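Local coordinates for histidine kinase (Methanosarcina mazei, PDB 3LI9), which is a putative membrane-bound sensor histidine kinase, represented here by its extracellular sensor domain, which probably passes signals on by ATP-dependent phosphorylation of histidine, at residues C107-N111 and G112-I116. Sequence-based numbering, arbitrary orientation.
Sequences CNKIN and GPVII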
ATOM      1  N   CYS A 107     -16.391   5.619  -0.596  1.00 12.19           N
ATOM      2  CA  CYS A 107     -16.411   7.090  -0.550  1.00 12.22           C
ATOM      3  C   CYS A 107     -15.036   7.539  -1.036  1.00 11.78           C
ATOM      4  O   CYS A 107     -14.032   7.174  -0.442  1.00 12.43           O
ATOM      5  CB  CYS A 107     -16.702   7.519   0.882  1.00 11.64           C
ATOM      6  SG  CYS A 107     -16.655   9.338   0.974  1.00 16.34           S
ATOM      7  N   ASN A 108     -15.004   8.266  -2.149  1.00 12.39           N
ATOM      8  CA  ASN A 108     -13.702   8.585  -2.783  1.00 11.43           C
ATOM      9  C   ASN A 108     -13.667   9.903  -3.489  1.00 13.12           C
ATOM     10  O   ASN A 108     -14.703  10.470  -3.816  1.00 12.93           O
ATOM     11  CB  ASN A 108     -13.321   7.458  -3.773  1.00 13.28           C
ATOM     12  CG  ASN A 108     -14.225   7.451  -4.998  1.00 17.14           C
ATOM     13  OD1 ASN A 108     -15.345   6.813  -5.026  1.00 20.92           O
ATOM     14  ND2 ASN A 108     -13.831   8.197  -5.976  1.00 13.38           N
ATOM     15  N   LYS A 109     -12.464  10.367  -3.741  1.00 14.43           N
ATOM     16  CA  LYS A 109     -12.271  11.510  -4.640  1.00 15.76           C
ATOM     17  C   LYS A 109     -11.389  11.203  -5.849  1.00 17.91           C
ATOM     18  O   LYS A 109     -10.660  12.109  -6.352  1.00 18.01           O
ATOM     19  CB  LYS A 109     -11.773  12.713  -3.808  1.00 18.25           C
ATOM     20  CG  LYS A 109     -10.568  12.458  -3.073  1.00 19.50           C
ATOM     21  CD  LYS A 109     -10.124  13.721  -2.219  1.00 27.65           C
ATOM     22  CE  LYS A 109     -11.034  14.014  -1.073  1.00 32.14           C
ATOM     23  NZ  LYS A 109     -10.255  14.951  -0.139  1.00 36.12           N
ATOM     24  N   ILE A 110     -11.485   9.988  -6.366  1.00 18.52           N
ATOM     25  CA  ILE A 110     -10.677   9.498  -7.493  1.00 21.20           C
ATOM     26  C   ILE A 110     -10.838  10.391  -8.690  1.00 22.31           C
ATOM     27  O   ILE A 110      -9.845  10.728  -9.329  1.00 22.50           O
ATOM     28  CB  ILE A 110     -11.136   8.071  -7.931  1.00 21.41           C
ATOM     29  CG1 ILE A 110     -10.883   6.982  -6.873  1.00 23.28           C
ATOM     30  CG2 ILE A 110     -10.442   7.579  -9.301  1.00 24.09           C
ATOM     31  CD1 ILE A 110      -9.408   6.686  -6.642  1.00 26.01           C
ATOM     32  N   ASN A 111     -12.059  10.817  -8.982  1.00 22.99           N
ATOM     33  CA  ASN A 111     -12.316  11.561 -10.197  1.00 25.98           C
ATOM     34  C   ASN A 111     -12.345  13.040  -9.882  1.00 25.93           C
ATOM     35  O   ASN A 111     -12.655  13.852 -10.781  1.00 27.74           O
ATOM     36  CB  ASN A 111     -13.673  11.138 -10.830  1.00 26.45           C
ATOM     37  CG  ASN A 111     -13.647   9.718 -11.406  1.00 33.28           C
ATOM     38  OD1 ASN A 111     -13.248   8.719 -10.769  1.00 34.48           O
ATOM     39  ND2 ASN A 111     -14.100   9.612 -12.635  1.00 42.24           N
ATOM     40  N   GLY A 112     -12.029  13.403  -8.638  1.00 26.41           N
ATOM     41  CA  GLY A 112     -11.946  14.793  -8.178  1.00 25.16           C
ATOM     42  C   GLY A 112     -12.865  15.181  -7.019  1.00 24.42           C
ATOM     43  O   GLY A 112     -12.431  15.404  -5.887  1.00 25.41           O
ATOM     44  N   PRO A 113     -14.197  15.281  -7.264  1.00 24.25           N
ATOM     45  CA  PRO A 113     -15.098  15.647  -6.157  1.00 22.63           C
ATOM     46  C   PRO A 113     -15.362  14.364  -5.272  1.00 20.37           C
ATOM     47  O   PRO A 113     -15.145  13.226  -5.744  1.00 20.46           O
ATOM     48  CB  PRO A 113     -16.387  16.069  -6.885  1.00 24.84           C
ATOM     49  CG  PRO A 113     -16.345  15.345  -8.197  1.00 26.12           C
ATOM     50  CD  PRO A 113     -14.839  15.334  -8.579  1.00 26.18           C
ATOM     51  N   VAL A 114     -15.787  14.547  -4.047  1.00 17.74           N
ATOM     52  CA  VAL A 114     -16.089  13.394  -3.137  1.00 16.62           C
ATOM     53  C   VAL A 114     -17.438  12.809  -3.529  1.00 16.74           C
ATOM     54  O   VAL A 114     -18.445  13.506  -3.607  1.00 17.86           O
ATOM     55  CB  VAL A 114     -16.123  13.841  -1.667  1.00 18.64           C
ATOM     56  CG1 VAL A 114     -16.568  12.736  -0.719  1.00 19.81           C
ATOM     57  CG2 VAL A 114     -14.739  14.416  -1.263  1.00 19.11           C
ATOM     58  N   ILE A 115     -17.443  11.532  -3.867  1.00 14.71           N
ATOM     59  CA  ILE A 115     -18.676  10.825  -4.187  1.00 16.56           C
ATOM     60  C   ILE A 115     -18.729   9.483  -3.458  1.00 16.11           C
ATOM     61  O   ILE A 115     -17.705   9.028  -2.924  1.00 16.19           O
ATOM     62  CB  ILE A 115     -18.903  10.599  -5.686  1.00 17.64           C
ATOM     63  CG1 ILE A 115     -17.938   9.667  -6.292  1.00 21.13           C
ATOM     64  CG2 ILE A 115     -19.033  12.007  -6.447  1.00 20.22           C
ATOM     65  CD1 ILE A 115     -18.470   9.151  -7.689  1.00 27.10           C
ATOM     66  N   ILE A 116     -19.941   8.883  -3.379  1.00 15.91           N
ATOM     67  CA  ILE A 116     -19.991   7.525  -2.803  1.00 14.68           C
ATOM     68  C   ILE A 116     -20.627   6.654  -3.827  1.00 14.65           C
ATOM     69  O   ILE A 116     -21.735   6.968  -4.298  1.00 15.67           O
ATOM     70  CB  ILE A 116     -20.785   7.443  -1.465  1.00 13.01           C
ATOM     71  CG1 ILE A 116     -20.102   8.369  -0.437  1.00 14.46           C
ATOM     72  CG2 ILE A 116     -20.841   5.962  -1.064  1.00 15.63           C
ATOM     73  CD1 ILE A 116     -20.791   8.406   0.932  1.00 18.81           C
TER
HETATM   74  O   HOH W   1     -14.503  11.099  -7.457  1.00 23.86           O
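The carbonyl oxygen of Ile115 is met by two groups of the facing strand. Asn108 N gives it a nearly straight hydrogen bond, with N and O 2.9 Å apart. Cys107 CA adds a weaker CA-H...O contact to the same oxygen. Asn108 O is used in the same way: Ile115 N donates to it at 2.9 Å, and Val114 CA lies 3.3 Å from it. Asn108 and Ile115 are thus a hydrogen-bonded antiparallel pair, and their side chains run side by side on one face of the sheet.

Beyond this pair a type I beta turn, Lys109 to Gly112, reverses the chain. Gly112 N reaches Lys109 O at 3.0 Å, but it sits above the carbonyl plane and the bond is bent, 145° at the hydrogen. The backbone of Gly112 turns so that a CB would jam against Asn111 O. One water links the turn to the returning chain, accepting from Asn111 N and donating to Pro113 O.

The two strands, 105-108 and 115-118, form a beta hairpin in the PDC fold of this Cache sensor domain. Strand 105-108 also pairs with strand 74-79, so the hairpin extends a larger antiparallel sheet.

On the other face, Cys107 and Ile116 form a non-hydrogen-bonded pair. Cys107 CB lies 3.7 Å from Ile116 CG1. Cys107 SG is anti to its own N (chi1 177°), which brings it alongside Val114 CG1 at 3.8 Å as well as Ile116 CG1. Helix 55-67 covers this face, with Ile62 and Leu66 touching Cys107. Nearer the turn, the Lys109 chain bends at chi3 (69°) and its CE meets Val114 CG2 at 3.7 Å. The CB of Ile110 points away from the returning strand, and its side chain touches Ile148 and Met150 of strand 148-159.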